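Local coordinates for choline binding protein A (Lactobacillus salivarius str. Ren, PDB 5GT1), which probably serves as a choline-binding surface protein in adhesion to intestinal epithelial cells, its zinc-binding M23 peptidase-type domain, described here, resembling cell-wall peptidases, at residues F37-F43 and F56-F62; Y104-N110 and R131-H137. One frame throughout, in Å; residues are numbered along the deposited sequence.

Contact 1 (F37-F43 and F56-F62). With ZN (zinc ion), chain B.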
loop_
_atom_site.group_PDB
_atom_site.type_symbol
_atom_site.label_atom_id
_atom_site.label_comp_id
_atom_site.label_asym_id
_atom_site.label_seq_id
_atom_site.Cartn_x
_atom_site.Cartn_y
_atom_site.Cartn_z
ATOM N N PHE A 37 -5.218 5.546 12.737
ATOM C CA PHE A 37 -5.854 5.900 11.470
ATOM C C PHE A 37 -7.231 6.482 11.701
ATOM O O PHE A 37 -7.949 6.023 12.594
ATOM C CB PHE A 37 -6.002 4.639 10.616
ATOM C CG PHE A 37 -4.705 3.951 10.336
ATOM C CD1 PHE A 37 -3.928 4.332 9.237
ATOM C CD2 PHE A 37 -4.248 2.924 11.169
ATOM C CE1 PHE A 37 -2.731 3.685 8.966
ATOM C CE2 PHE A 37 -3.046 2.290 10.911
ATOM C CZ PHE A 37 -2.279 2.681 9.814
ATOM N N SER A 38 -7.624 7.451 10.879
ATOM C CA SER A 38 -8.981 7.981 10.946
ATOM C C SER A 38 -9.929 7.012 10.235
ATOM O O SER A 38 -9.483 6.105 9.517
ATOM C CB SER A 38 -9.032 9.343 10.271
ATOM O OG SER A 38 -8.889 9.169 8.870
ATOM N N GLY A 39 -11.236 7.212 10.409
ATOM C CA GLY A 39 -12.234 6.340 9.773
ATOM C C GLY A 39 -12.035 6.252 8.261
ATOM O O GLY A 39 -12.097 5.159 7.690
ATOM N N ALA A 40 -11.754 7.396 7.638
ATOM C CA ALA A 40 -11.538 7.489 6.181
ATOM C C ALA A 40 -10.281 6.739 5.700
ATOM O O ALA A 40 -10.277 6.155 4.602
ATOM C CB ALA A 40 -11.510 8.944 5.727
ATOM N N GLN A 41 -9.237 6.723 6.531
ATOM C CA GLN A 41 -7.987 6.074 6.159
ATOM C C GLN A 41 -8.008 4.543 6.234
ATOM O O GLN A 41 -7.243 3.872 5.539
ATOM C CB GLN A 41 -6.861 6.595 7.037
ATOM C CG GLN A 41 -6.524 8.046 6.746
ATOM C CD GLN A 41 -5.521 8.589 7.736
ATOM O OE1 GLN A 41 -5.591 8.300 8.932
ATOM N NE2 GLN A 41 -4.582 9.378 7.245
ATOM N N LEU A 42 -8.880 3.996 7.078
ATOM C CA LEU A 42 -8.918 2.552 7.300
ATOM C C LEU A 42 -9.410 1.783 6.078
ATOM O O LEU A 42 -10.112 2.339 5.231
ATOM C CB LEU A 42 -9.826 2.231 8.489
ATOM C CG LEU A 42 -9.317 2.625 9.883
ATOM C CD1 LEU A 42 -10.471 2.492 10.866
ATOM C CD2 LEU A 42 -8.149 1.741 10.299
ATOM N N PHE A 43 -9.037 0.510 6.001
ATOM C CA PHE A 43 -9.540 -0.384 4.971
ATOM C C PHE A 43 -11.021 -0.718 5.214
ATOM O O PHE A 43 -11.470 -0.793 6.373
ATOM C CB PHE A 43 -8.710 -1.674 4.934
ATOM C CG PHE A 43 -9.284 -2.724 4.020
ATOM C CD1 PHE A 43 -8.914 -2.768 2.676
ATOM C CD2 PHE A 43 -10.232 -3.647 4.496
ATOM C CE1 PHE A 43 -9.469 -3.713 1.820
ATOM C CE2 PHE A 43 -10.786 -4.590 3.637
ATOM C CZ PHE A 43 -10.393 -4.632 2.306
ATOM N N PHE A 56 -16.517 2.138 0.154
ATOM C CA PHE A 56 -15.479 1.123 0.335
ATOM C C PHE A 56 -14.098 1.687 0.038
ATOM O O PHE A 56 -13.886 2.339 -0.997
ATOM C CB PHE A 56 -15.742 -0.082 -0.564
ATOM C CG PHE A 56 -14.707 -1.173 -0.448
ATOM C CD1 PHE A 56 -14.624 -1.952 0.704
ATOM C CD2 PHE A 56 -13.815 -1.427 -1.489
ATOM C CE1 PHE A 56 -13.670 -2.959 0.818
ATOM C CE2 PHE A 56 -12.865 -2.440 -1.383
ATOM C CZ PHE A 56 -12.799 -3.206 -0.227
ATOM N N HIS A 57 -13.162 1.432 0.952
ATOM C CA HIS A 57 -11.765 1.828 0.775
ATOM C C HIS A 57 -10.948 0.571 0.606
ATOM O O HIS A 57 -10.874 -0.254 1.531
ATOM C CB HIS A 57 -11.305 2.628 1.989
ATOM C CG HIS A 57 -9.913 3.211 1.855
ATOM N ND1 HIS A 57 -9.061 3.299 2.903
ATOM C CD2 HIS A 57 -9.223 3.711 0.738
ATOM C CE1 HIS A 57 -7.894 3.844 2.480
ATOM N NE2 HIS A 57 -7.996 4.095 1.159
ATOM N N ASP A 58 -10.317 0.414 -0.560
ATOM C CA ASP A 58 -9.630 -0.834 -0.920
ATOM C C ASP A 58 -8.179 -0.914 -0.414
ATOM O O ASP A 58 -7.397 -1.737 -0.891
ATOM C CB ASP A 58 -9.677 -1.079 -2.454
ATOM C CG ASP A 58 -8.819 -0.089 -3.259
ATOM O OD1 ASP A 58 -8.456 1.001 -2.750
ATOM O OD2 ASP A 58 -8.495 -0.412 -4.425
ATOM N N GLY A 59 -7.815 -0.055 0.527
ATOM C CA GLY A 59 -6.440 -0.046 1.009
ATOM C C GLY A 59 -6.364 0.645 2.338
ATOM O O GLY A 59 -7.392 0.854 2.988
ATOM N N LEU A 60 -5.142 0.992 2.736
ATOM C CA LEU A 60 -4.876 1.660 4.001
ATOM C C LEU A 60 -4.060 2.916 3.708
ATOM O O LEU A 60 -3.021 2.836 3.058
ATOM C CB LEU A 60 -4.090 0.721 4.917
ATOM C CG LEU A 60 -3.774 1.237 6.338
ATOM C CD1 LEU A 60 -5.053 1.543 7.111
ATOM C CD2 LEU A 60 -2.910 0.225 7.087
ATOM N N ASP A 61 -4.546 4.061 4.177
ATOM C CA ASP A 61 -3.857 5.331 3.957
ATOM C C ASP A 61 -2.947 5.709 5.128
ATOM O O ASP A 61 -3.375 5.704 6.287
ATOM C CB ASP A 61 -4.863 6.457 3.785
ATOM C CG ASP A 61 -5.655 6.353 2.495
ATOM O OD1 ASP A 61 -5.287 5.562 1.603
ATOM O OD2 ASP A 61 -6.641 7.108 2.383
ATOM N N PHE A 62 -1.708 6.070 4.818
ATOM C CA PHE A 62 -0.757 6.547 5.821
ATOM C C PHE A 62 -0.507 8.016 5.509
ATOM O O PHE A 62 0.192 8.315 4.543
ATOM C CB PHE A 62 0.560 5.766 5.679
ATOM C CG PHE A 62 0.445 4.290 6.008
ATOM C CD1 PHE A 62 0.889 3.815 7.243
ATOM C CD2 PHE A 62 -0.069 3.378 5.076
ATOM C CE1 PHE A 62 0.792 2.462 7.561
ATOM C CE2 PHE A 62 -0.153 2.015 5.383
ATOM C CZ PHE A 62 0.281 1.566 6.629
HETATM ZN ZN ZN B . -6.676 5.293 -0.001
HETATM O O HOH W 1 -7.986 7.440 0.109
HETATM O O HOH W 2 -8.015 5.332 -1.855
HETATM O O HOH W 3 -5.838 6.920 -1.116
#

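Contact 2 (Y104-N110 and R131-H137). With ZN (zinc ion), chain B.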
loop_
_atom_site.group_PDB
_atom_site.type_symbol
_atom_site.label_atom_id
_atom_site.label_comp_id
_atom_site.label_asym_id
_atom_site.label_seq_id
_atom_site.Cartn_x
_atom_site.Cartn_y
_atom_site.Cartn_z
ATOM N N TYR A 104 1.796 0.247 -3.899
ATOM C CA TYR A 104 2.134 1.483 -3.195
ATOM C C TYR A 104 1.752 2.625 -4.121
ATOM O O TYR A 104 2.336 2.779 -5.198
ATOM C CB TYR A 104 3.643 1.567 -2.883
ATOM C CG TYR A 104 4.175 0.418 -2.059
ATOM C CD1 TYR A 104 4.403 0.569 -0.683
ATOM C CD2 TYR A 104 4.451 -0.822 -2.645
ATOM C CE1 TYR A 104 4.890 -0.494 0.086
ATOM C CE2 TYR A 104 4.925 -1.885 -1.882
ATOM C CZ TYR A 104 5.133 -1.708 -0.516
ATOM O OH TYR A 104 5.618 -2.764 0.238
ATOM N N GLN A 105 0.782 3.433 -3.724
ATOM C CA GLN A 105 0.270 4.451 -4.643
ATOM C C GLN A 105 0.081 5.791 -3.928
ATOM O O GLN A 105 0.151 5.860 -2.690
ATOM C CB GLN A 105 -1.051 3.973 -5.259
ATOM C CG GLN A 105 -2.199 3.946 -4.257
ATOM C CD GLN A 105 -3.452 3.311 -4.807
ATOM O OE1 GLN A 105 -3.423 2.174 -5.277
ATOM N NE2 GLN A 105 -4.577 4.040 -4.731
ATOM N N GLU A 106 -0.137 6.841 -4.729
ATOM C CA GLU A 106 -0.459 8.202 -4.275
ATOM C C GLU A 106 0.605 8.973 -3.488
ATOM O O GLU A 106 0.484 10.192 -3.301
ATOM C CB GLU A 106 -1.810 8.218 -3.565
ATOM C CG GLU A 106 -2.939 7.818 -4.512
ATOM C CD GLU A 106 -4.250 7.755 -3.795
ATOM O OE1 GLU A 106 -4.829 8.846 -3.525
ATOM O OE2 GLU A 106 -4.688 6.628 -3.486
ATOM N N ALA A 107 1.653 8.280 -3.058
ATOM C CA ALA A 107 2.715 8.896 -2.257
ATOM C C ALA A 107 3.691 9.739 -3.084
ATOM O O ALA A 107 4.423 10.553 -2.532
ATOM C CB ALA A 107 3.503 7.815 -1.525
ATOM N N PHE A 108 3.732 9.498 -4.391
ATOM C CA PHE A 108 4.828 9.999 -5.227
ATOM C C PHE A 108 4.289 10.983 -6.281
ATOM O O PHE A 108 3.543 10.589 -7.184
ATOM C CB PHE A 108 5.568 8.821 -5.875
ATOM C CG PHE A 108 5.740 7.626 -4.955
ATOM C CD1 PHE A 108 6.616 7.684 -3.870
ATOM C CD2 PHE A 108 5.010 6.448 -5.162
ATOM C CE1 PHE A 108 6.762 6.596 -3.013
ATOM C CE2 PHE A 108 5.166 5.347 -4.315
ATOM C CZ PHE A 108 6.040 5.425 -3.239
ATOM N N SER A 109 4.636 12.268 -6.131
ATOM C CA SER A 109 4.107 13.313 -7.026
ATOM C C SER A 109 4.648 13.157 -8.450
ATOM O O SER A 109 4.065 13.672 -9.388
ATOM C CB SER A 109 4.397 14.718 -6.493
ATOM O OG SER A 109 5.783 15.022 -6.599
ATOM N N ASN A 110 5.756 12.438 -8.594
ATOM C CA ASN A 110 6.305 12.091 -9.898
ATOM C C ASN A 110 7.169 10.851 -9.801
ATOM O O ASN A 110 7.617 10.488 -8.703
ATOM C CB ASN A 110 7.109 13.249 -10.484
ATOM C CG ASN A 110 8.383 13.487 -9.739
ATOM O OD1 ASN A 110 9.455 13.106 -10.205
ATOM N ND2 ASN A 110 8.279 14.098 -8.553
ATOM N N ARG A 131 7.823 9.777 -0.147
ATOM C CA ARG A 131 6.493 10.382 -0.162
ATOM C C ARG A 131 6.644 11.899 -0.120
ATOM O O ARG A 131 7.250 12.447 0.797
ATOM C CB ARG A 131 5.645 9.913 1.035
ATOM C CG ARG A 131 4.251 10.532 1.095
ATOM C CD ARG A 131 3.514 10.154 2.387
ATOM N NE ARG A 131 4.298 10.453 3.596
ATOM C CZ ARG A 131 4.017 10.012 4.824
ATOM N NH1 ARG A 131 2.947 9.252 5.062
ATOM N NH2 ARG A 131 4.814 10.338 5.834
ATOM N N ASP A 132 6.068 12.573 -1.096
ATOM C CA ASP A 132 6.054 14.030 -1.057
ATOM C C ASP A 132 4.635 14.569 -1.211
ATOM O O ASP A 132 4.447 15.756 -1.462
ATOM C CB ASP A 132 6.986 14.611 -2.127
ATOM C CG ASP A 132 6.569 14.234 -3.533
ATOM O OD1 ASP A 132 7.056 14.900 -4.478
ATOM O OD2 ASP A 132 5.768 13.284 -3.712
ATOM N N THR A 133 3.646 13.691 -1.066
ATOM C CA THR A 133 2.250 14.090 -1.100
ATOM C C THR A 133 1.687 13.931 0.312
ATOM O O THR A 133 2.411 13.558 1.232
ATOM C CB THR A 133 1.422 13.217 -2.062
ATOM O OG1 THR A 133 1.349 11.884 -1.546
ATOM C CG2 THR A 133 2.016 13.200 -3.486
ATOM N N SER A 134 0.389 14.167 0.472
ATOM C CA SER A 134 -0.211 14.076 1.795
ATOM C C SER A 134 -0.334 12.643 2.328
ATOM O O SER A 134 -0.555 12.464 3.521
ATOM C CB SER A 134 -1.584 14.738 1.797
ATOM O OG SER A 134 -2.453 14.012 0.952
ATOM N N HIS A 135 -0.244 11.631 1.459
ATOM C CA HIS A 135 -0.374 10.230 1.934
ATOM C C HIS A 135 0.113 9.180 0.994
ATOM O O HIS A 135 0.214 9.391 -0.230
ATOM C CB HIS A 135 -1.823 9.897 2.313
ATOM C CG HIS A 135 -2.747 9.812 1.127
ATOM N ND1 HIS A 135 -3.063 10.890 0.378
ATOM C CD2 HIS A 135 -3.416 8.726 0.563
ATOM C CE1 HIS A 135 -3.899 10.518 -0.616
ATOM N NE2 HIS A 135 -4.115 9.193 -0.501
ATOM N N LEU A 136 0.448 8.041 1.594
ATOM C CA LEU A 136 0.647 6.799 0.894
ATOM C C LEU A 136 -0.637 6.006 1.056
ATOM O O LEU A 136 -1.188 5.936 2.154
ATOM C CB LEU A 136 1.803 6.018 1.540
ATOM C CG LEU A 136 1.900 4.517 1.208
ATOM C CD1 LEU A 136 2.414 4.321 -0.214
ATOM C CD2 LEU A 136 2.804 3.797 2.207
ATOM N N HIS A 137 -1.112 5.416 -0.037
ATOM C CA HIS A 137 -2.139 4.378 0.023
ATOM C C HIS A 137 -1.489 3.051 -0.301
ATOM O O HIS A 137 -0.847 2.885 -1.360
ATOM C CB HIS A 137 -3.280 4.721 -0.949
ATOM C CG HIS A 137 -4.289 3.614 -1.169
ATOM N ND1 HIS A 137 -5.592 3.737 -0.817
ATOM C CD2 HIS A 137 -4.161 2.357 -1.778
ATOM C CE1 HIS A 137 -6.257 2.609 -1.165
ATOM N NE2 HIS A 137 -5.387 1.769 -1.759
HETATM ZN ZN ZN B . -6.676 5.293 -0.001
HETATM O O HOH W 3 -5.838 6.920 -1.116
HETATM O O HOH W 2 -8.015 5.332 -1.855
HETATM O O HOH W 1 -7.986 7.440 0.109
#

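Contact 1 (F37-F43 and F56-F62)
The zinc-binding HxxxD motif of the M23 peptidase fold, H57 to D61, rests on the loop F37-F43, where L42 O accepts a hydrogen bond from H57 ND1 at 2.7 Å. The carbonyl oxygen lies in the imidazole plane, although ND1 approaches from above the carbonyl's own plane. Histidine suits this place because it has two ring nitrogens: with ND1 spent on the loop, H57 NE2 is turned to the zinc ion and binds it at 2.1 Å. One residue earlier in the loop, Q41 O receives D61 N at 3.0 Å in a nearly straight bond (172°), which fixes the backbone of the second zinc ligand. At one end F37 lays a ring face against L60, whose CD1 stands 3.8 Å from the ring centroid, while the edge of the F37 ring meets the face of F62. At the other end F43, with CG anti to its backbone N (chi1 172°), reaches along the motif until CD1 is 3.4 Å from H57 O. Farther out, its face takes the edge of F56 in an offset edge-to-face pair, planes at 81°. A serine in place of F43 would probably leave F56 without its aromatic partner and open a gap beside the H57-G59 backbone. D61 OD1 binds the zinc ion, and D61 OD2 accepts a hydrogen bond from zinc-bound water 1 at 2.7 Å.

Contact 2 (Y104-N110 and R131-H137)
Q105 places CG between its backbone N and carbonyl carbon (chi1 70°), whereas H137 turns CG anti to the backbone N (chi1 170°), and the two side chains run side by side in the same direction. The amide lies over one face of the imidazole near its CD2 rim, the planes 23° apart, with Q105 CD 3.3 Å from H137 CD2. Q105 NE2 also donates to E106 OE2 at 2.9 Å, so the glutamine both flanks the ring and steadies the neighbouring carboxylate. Backbone bonds in both directions between Q105 and H137 make this an antiparallel hydrogen-bonded pair at the edge of the zinc site. H135-L136-H137 is the HxH motif of M23 peptidases: H137 ND1 binds the zinc ion at 2.1 Å, and H135 stands nearby, as the catalytic histidine does in related enzymes. E106 OE1 accepts only a weak, bent bond from H135 NE2 at 3.1 Å, whereas E106 OE2 accepts a hydrogen bond from zinc-bound water 3 at 2.7 Å, and this water is also hydrogen-bonded to H135 NE2. At the corner of E106 and A107, T133 OG1 donates to E106 O at 2.6 Å, and the small A107 packs its methyl against L136 and R131. D132 OD2 takes S109 N through its syn lone pair at 2.9 Å; the 2.5 Å from S109 OG to D132 OD1 is doubtfully short.

In the fold
Contacts 1 and 2 approach one zinc ion from two neighbouring strands of the same antiparallel sheet, 56-63 and 135-141, which are joined through the backbones of F62 and L136. Contact 1 supplies H57 and D61, contact 2 supplies H137, and the three zinc-bound waters belong to both. Each is partly buried, but contact 1 has no fully exposed participant and combines phenylalanine and leucine packing with loop carbonyls that bond H57 and D61. Contact 2 ranges from metal to surface: it is polar beside the zinc, with a glutamine, a glutamate and histidines, and polar again at its far end, where D132 and S109 are exposed to solvent.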